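Local coordinates for protein laminin subunit ALPHA-1 (PDB 2JD4) that contributes to basement membranes as part of laminin-111, its metal-binding LG4-5 domain pair providing sites for anchorage to the cell surface, at residues 218-223 against 314-319; 238-243 against 318-323. The protein carries 4 engineered substitutions. One frame throughout, in Å; residues are numbered along the deposited sequence.

Contact 1 of 2, residues 218-223 against 314-319. Engineered in segment 218-223: Gln223 (natural residue Asn). With MG (magnesium ion), chain D.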
loop_
_atom_site.group_PDB
_atom_site.type_symbol
_atom_site.label_atom_id
_atom_site.label_comp_id
_atom_site.label_asym_id
_atom_site.label_seq_id
_atom_site.Cartn_x
_atom_site.Cartn_y
_atom_site.Cartn_z
ATOM N N VAL A 218 -20.363 -3.348 10.905
ATOM C CA VAL A 218 -19.665 -3.457 12.180
ATOM C C VAL A 218 -20.315 -4.509 13.079
ATOM O O VAL A 218 -19.632 -5.366 13.641
ATOM C CB VAL A 218 -19.637 -2.102 12.913
ATOM C CG1 VAL A 218 -18.969 -2.250 14.260
ATOM C CG2 VAL A 218 -18.887 -1.071 12.064
ATOM N N ARG A 219 -21.635 -4.436 13.210
ATOM C CA ARG A 219 -22.384 -5.380 14.031
ATOM C C ARG A 219 -21.981 -5.313 15.505
ATOM O O ARG A 219 -21.759 -4.231 16.042
ATOM C CB ARG A 219 -22.200 -6.807 13.499
ATOM C CG ARG A 219 -22.393 -6.926 11.992
ATOM C CD ARG A 219 -23.816 -6.615 11.562
ATOM N NE ARG A 219 -24.668 -7.801 11.561
ATOM C CZ ARG A 219 -24.487 -8.851 10.765
ATOM N NH1 ARG A 219 -23.481 -8.873 9.900
ATOM N NH2 ARG A 219 -25.318 -9.883 10.830
ATOM N N LEU A 220 -21.871 -6.470 16.153
ATOM C CA LEU A 220 -21.540 -6.510 17.577
ATOM C C LEU A 220 -20.070 -6.419 17.971
ATOM O O LEU A 220 -19.716 -5.669 18.881
ATOM C CB LEU A 220 -22.137 -7.767 18.222
ATOM C CG LEU A 220 -23.661 -7.876 18.333
ATOM C CD1 LEU A 220 -24.289 -7.944 16.952
ATOM C CD2 LEU A 220 -24.009 -9.118 19.133
ATOM N N ASP A 221 -19.211 -7.184 17.308
ATOM C CA ASP A 221 -17.799 -7.167 17.662
ATOM C C ASP A 221 -16.876 -6.821 16.498
ATOM O O ASP A 221 -17.055 -7.295 15.371
ATOM C CB ASP A 221 -17.402 -8.517 18.269
ATOM C CG ASP A 221 -16.013 -8.497 18.878
ATOM O OD1 ASP A 221 -15.031 -8.316 18.126
ATOM O OD2 ASP A 221 -15.906 -8.659 20.112
ATOM N N LEU A 222 -15.885 -5.984 16.790
ATOM C CA LEU A 222 -14.916 -5.546 15.796
ATOM C C LEU A 222 -13.693 -4.944 16.484
ATOM O O LEU A 222 -13.822 -4.087 17.358
ATOM C CB LEU A 222 -15.541 -4.503 14.868
ATOM C CG LEU A 222 -14.591 -3.850 13.859
ATOM C CD1 LEU A 222 -14.104 -4.888 12.853
ATOM C CD2 LEU A 222 -15.307 -2.717 13.151
ATOM N N GLN A 223 -12.510 -5.399 16.087
ATOM C CA GLN A 223 -11.268 -4.897 16.664
ATOM C C GLN A 223 -10.491 -4.128 15.599
ATOM O O GLN A 223 -10.212 -4.659 14.527
ATOM C CB GLN A 223 -10.408 -6.060 17.174
ATOM C CG GLN A 223 -9.216 -5.619 18.009
ATOM C CD GLN A 223 -8.182 -6.712 18.177
ATOM O OE1 GLN A 223 -8.497 -7.827 18.600
ATOM N NE2 GLN A 223 -6.933 -6.397 17.851
ATOM N N HIS A 314 -29.990 -0.089 25.450
ATOM C CA HIS A 314 -28.855 -0.990 25.602
ATOM C C HIS A 314 -28.550 -1.789 24.338
ATOM O O HIS A 314 -27.986 -2.878 24.409
ATOM C CB HIS A 314 -29.083 -1.941 26.784
ATOM C CG HIS A 314 -30.445 -2.563 26.814
ATOM N ND1 HIS A 314 -30.855 -3.398 27.832
ATOM C CD2 HIS A 314 -31.491 -2.468 25.962
ATOM C CE1 HIS A 314 -32.095 -3.789 27.604
ATOM N NE2 HIS A 314 -32.506 -3.239 26.476
ATOM N N SER A 315 -28.922 -1.241 23.184
ATOM C CA SER A 315 -28.655 -1.897 21.906
ATOM C C SER A 315 -27.149 -2.161 21.843
ATOM O O SER A 315 -26.362 -1.392 22.393
ATOM C CB SER A 315 -29.062 -0.986 20.747
ATOM O OG SER A 315 -30.394 -0.529 20.896
ATOM N N THR A 316 -26.746 -3.235 21.170
ATOM C CA THR A 316 -25.328 -3.573 21.086
ATOM C C THR A 316 -24.765 -3.690 19.672
ATOM O O THR A 316 -23.551 -3.776 19.495
ATOM C CB THR A 316 -25.037 -4.898 21.821
ATOM O OG1 THR A 316 -25.884 -5.931 21.297
ATOM C CG2 THR A 316 -25.288 -4.746 23.313
ATOM N N SER A 317 -25.633 -3.695 18.668
ATOM C CA SER A 317 -25.170 -3.820 17.291
ATOM C C SER A 317 -25.068 -2.489 16.555
ATOM O O SER A 317 -26.015 -1.704 16.530
ATOM C CB SER A 317 -26.093 -4.761 16.512
ATOM O OG SER A 317 -25.723 -4.832 15.144
ATOM N N ALA A 318 -23.899 -2.228 15.975
ATOM C CA ALA A 318 -23.694 -1.009 15.199
ATOM C C ALA A 318 -24.031 -1.452 13.788
ATOM O O ALA A 318 -23.180 -1.964 13.056
ATOM C CB ALA A 318 -22.252 -0.552 15.285
ATOM N N ASP A 319 -25.287 -1.267 13.416
ATOM C CA ASP A 319 -25.746 -1.697 12.111
ATOM C C ASP A 319 -25.360 -0.790 10.964
ATOM O O ASP A 319 -26.191 -0.069 10.415
ATOM C CB ASP A 319 -27.256 -1.911 12.150
ATOM C CG ASP A 319 -27.651 -2.947 13.182
ATOM O OD1 ASP A 319 -27.241 -4.120 13.034
ATOM O OD2 ASP A 319 -28.348 -2.586 14.149
HETATM MG MG MG D . -29.140 -0.688 14.933
HETATM O O HOH W 1 -28.589 -1.409 16.905
HETATM O O HOH W 2 -29.829 -0.265 13.108
HETATM O O HOH W 3 -29.864 1.197 15.877
#
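Leu220 lies against Ser317, its CD1 methyl 3.7 Å from Ser317 CB, while Leu220 and Thr316 cross obliquely where CG of the leucine nears OG1 of the threonine. Ser317 turns its hydroxyl another way: with OG anti to the backbone N (chi1 176°), it lies beside the backbone of Arg219, 3.6 Å from Arg219 CA, and donates to Asp319. This bond, 2.7 Å from Ser317 OG to Asp319 OD1, comes from above the carboxylate plane and leaves the second oxygen, Asp319 OD2, to bind the magnesium ion at 2.2 Å. An alanine in place of Ser317 would probably deprive Asp319 OD1 of this donor and let the metal-binding carboxylate turn more readily. Three waters and Asp246 also bind the ion, and one of those waters donates to Ser317 O, so Ser317 supports the site through both backbone and side chain. The setting is the metal site of a laminin G domain, a beta-sandwich of the concanavalin type, where two loops are joined by a single antiparallel bridge. Arg219 and Ala318 form its hydrogen-bonded pair: Ala318 N reaches Arg219 O at 2.9 Å, nearly straight at 173°, and Arg219 N returns to Ala318 O at 2.9 Å with a more bent 142°. Next to the bridge, Val218 CG1 meets the methyl CB of Ala318 at 3.8 Å, an apolar touch between two buried residues. Lys292 of strand 286-293 reaches in with NZ to bind the carbonyl oxygens of Thr316, Arg219 and Leu220, tying both loops to the sandwich.

Contact 2 of 2, residues 238-243 against 318-323. With MG (magnesium ion), chain D.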
loop_
_atom_site.group_PDB
_atom_site.type_symbol
_atom_site.label_atom_id
_atom_site.label_comp_id
_atom_site.label_asym_id
_atom_site.label_seq_id
_atom_site.Cartn_x
_atom_site.Cartn_y
_atom_site.Cartn_z
ATOM N N LEU A 238 -10.507 7.318 11.279
ATOM C CA LEU A 238 -11.408 6.375 10.638
ATOM C C LEU A 238 -12.872 6.557 11.030
ATOM O O LEU A 238 -13.184 6.948 12.158
ATOM C CB LEU A 238 -10.947 4.945 10.954
ATOM C CG LEU A 238 -11.658 3.729 10.351
ATOM C CD1 LEU A 238 -10.656 2.585 10.201
ATOM C CD2 LEU A 238 -12.848 3.319 11.226
ATOM N N GLY A 239 -13.760 6.279 10.074
ATOM C CA GLY A 239 -15.187 6.386 10.307
ATOM C C GLY A 239 -16.004 5.464 9.414
ATOM O O GLY A 239 -15.725 5.313 8.219
ATOM N N ILE A 240 -17.004 4.816 10.006
ATOM C CA ILE A 240 -17.908 3.932 9.270
ATOM C C ILE A 240 -19.293 4.328 9.769
ATOM O O ILE A 240 -19.618 4.105 10.938
ATOM C CB ILE A 240 -17.654 2.445 9.598
ATOM C CG1 ILE A 240 -16.184 2.097 9.331
ATOM C CG2 ILE A 240 -18.555 1.563 8.736
ATOM C CD1 ILE A 240 -15.820 0.671 9.709
ATOM N N SER A 241 -20.108 4.908 8.895
ATOM C CA SER A 241 -21.422 5.375 9.323
ATOM C C SER A 241 -22.583 5.137 8.365
ATOM O O SER A 241 -22.421 5.173 7.144
ATOM C CB SER A 241 -21.338 6.873 9.623
ATOM O OG SER A 241 -22.603 7.407 9.985
ATOM N N SER A 242 -23.758 4.886 8.935
ATOM C CA SER A 242 -24.962 4.701 8.134
ATOM C C SER A 242 -25.467 6.125 7.896
ATOM O O SER A 242 -24.993 7.064 8.535
ATOM C CB SER A 242 -26.015 3.915 8.914
ATOM O OG SER A 242 -26.449 4.649 10.047
ATOM N N ALA A 243 -26.417 6.293 6.984
ATOM C CA ALA A 243 -26.957 7.618 6.709
ATOM C C ALA A 243 -27.941 8.007 7.817
ATOM O O ALA A 243 -28.527 9.090 7.792
ATOM C CB ALA A 243 -27.655 7.630 5.347
ATOM N N ALA A 318 -23.899 -2.228 15.975
ATOM C CA ALA A 318 -23.694 -1.009 15.199
ATOM C C ALA A 318 -24.031 -1.452 13.788
ATOM O O ALA A 318 -23.180 -1.964 13.056
ATOM C CB ALA A 318 -22.252 -0.552 15.285
ATOM N N ASP A 319 -25.287 -1.267 13.416
ATOM C CA ASP A 319 -25.746 -1.697 12.111
ATOM C C ASP A 319 -25.360 -0.790 10.964
ATOM O O ASP A 319 -26.191 -0.069 10.415
ATOM C CB ASP A 319 -27.256 -1.911 12.150
ATOM C CG ASP A 319 -27.651 -2.947 13.182
ATOM O OD1 ASP A 319 -27.241 -4.120 13.034
ATOM O OD2 ASP A 319 -28.348 -2.586 14.149
ATOM N N THR A 320 -24.079 -0.834 10.614
ATOM C CA THR A 320 -23.566 -0.052 9.504
ATOM C C THR A 320 -23.602 -0.979 8.302
ATOM O O THR A 320 -23.725 -2.195 8.444
ATOM C CB THR A 320 -22.102 0.383 9.732
ATOM O OG1 THR A 320 -21.242 -0.762 9.657
ATOM C CG2 THR A 320 -21.945 1.039 11.095
ATOM N N ASN A 321 -23.499 -0.394 7.119
ATOM C CA ASN A 321 -23.493 -1.147 5.873
ATOM C C ASN A 321 -22.997 -0.101 4.901
ATOM O O ASN A 321 -23.625 0.169 3.875
ATOM C CB ASN A 321 -24.912 -1.593 5.503
ATOM C CG ASN A 321 -24.919 -2.758 4.532
ATOM O OD1 ASN A 321 -25.978 -3.236 4.123
ATOM N ND2 ASN A 321 -23.731 -3.226 4.159
ATOM N N ASP A 322 -21.851 0.482 5.244
ATOM C CA ASP A 322 -21.276 1.556 4.454
ATOM C C ASP A 322 -19.759 1.477 4.307
ATOM O O ASP A 322 -19.102 0.659 4.947
ATOM C CB ASP A 322 -21.679 2.880 5.098
ATOM C CG ASP A 322 -23.186 2.998 5.275
ATOM O OD1 ASP A 322 -23.819 3.753 4.515
ATOM O OD2 ASP A 322 -23.738 2.323 6.165
ATOM N N PRO A 323 -19.186 2.326 3.436
ATOM C CA PRO A 323 -17.737 2.329 3.220
ATOM C C PRO A 323 -16.943 2.772 4.442
ATOM O O PRO A 323 -17.477 3.394 5.362
ATOM C CB PRO A 323 -17.562 3.297 2.043
ATOM C CG PRO A 323 -18.866 3.174 1.308
ATOM C CD PRO A 323 -19.864 3.168 2.435
HETATM MG MG MG D . -29.140 -0.688 14.933
HETATM O O HOH W 4 -19.117 5.425 6.294
HETATM O O HOH W 2 -29.829 -0.265 13.108
HETATM O O HOH W 3 -29.864 1.197 15.877
HETATM O O HOH W 1 -28.589 -1.409 16.905
#
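Ile240 and Thr320 cross at about a right angle, the isoleucine presenting its CG2 branch, which lies anti to the backbone N, to Thr320 OG1 at 3.7 Å and to Thr320 CB slightly farther off. Thr320 holds OG1 between its backbone N and carbonyl carbon (chi1 70°); that hydroxyl bonds with Tyr216 O, while the CG2 methyl approaches Ile240 O. The second meeting is polar but has no proton between its partners. Ser241 O stands almost directly over the flat face of the Asp322 carboxylate, 3.0 Å from Asp322 CG and 3.3 Å from each of its two oxygens, OD1 and OD2. Carbonyl and carboxylate are both acceptors, and this placement sets the oxygen above the carboxyl carbon. The aspartate owes its position to chi1 of -54°, which puts CG beside its own backbone N, and to Asn321 N, which donates to Asp322 OD2 at 2.9 Å from the anti side and so limits rotation of the group. Alongside, Ser242 CA comes within 3.3 Å of Asp322 OD2. Ser241 turns its hydroxyl forward along the chain, OG donating to Ser242 O at 2.8 Å on a lone pair, and Asn336 N also bonds with it; Ser242 OG bonds with Asp246 O. One water links the backbones, accepting from Ser241 N and donating to Pro323 O. Strand 235-241 pairs directly with strand 322-326 farther on, at Gly239 and Tyr325, and with strand 247-253 at Ile240 and Ile248, while Asn321 and Asp322 form a classic beta bulge opposite Tyr216 of strand 215-216.

How the contacts relate
Contacts 1 and 2 share Ala318 and Asp319, and their centres lie about 11 Å apart. Residues 314-317 before this shared stretch face the loop 218-223, and residues 320-323 after it face the end of strand 235-241. Ala318 O serves both parts: besides Arg219 N it accepts Thr320 N at 2.8 Å, closing an inverse gamma turn centred on the metal ligand Asp319. A probable hydrogen bond of 3.0 Å from Val218 N to Thr320 OG1 joins the contacts, and Val218 CG2 packs on Ile240 CD1 at 4.2 Å. The magnesium ion borders both; its other protein ligand, Asp246, is held through its backbone by Ser242 of contact 2.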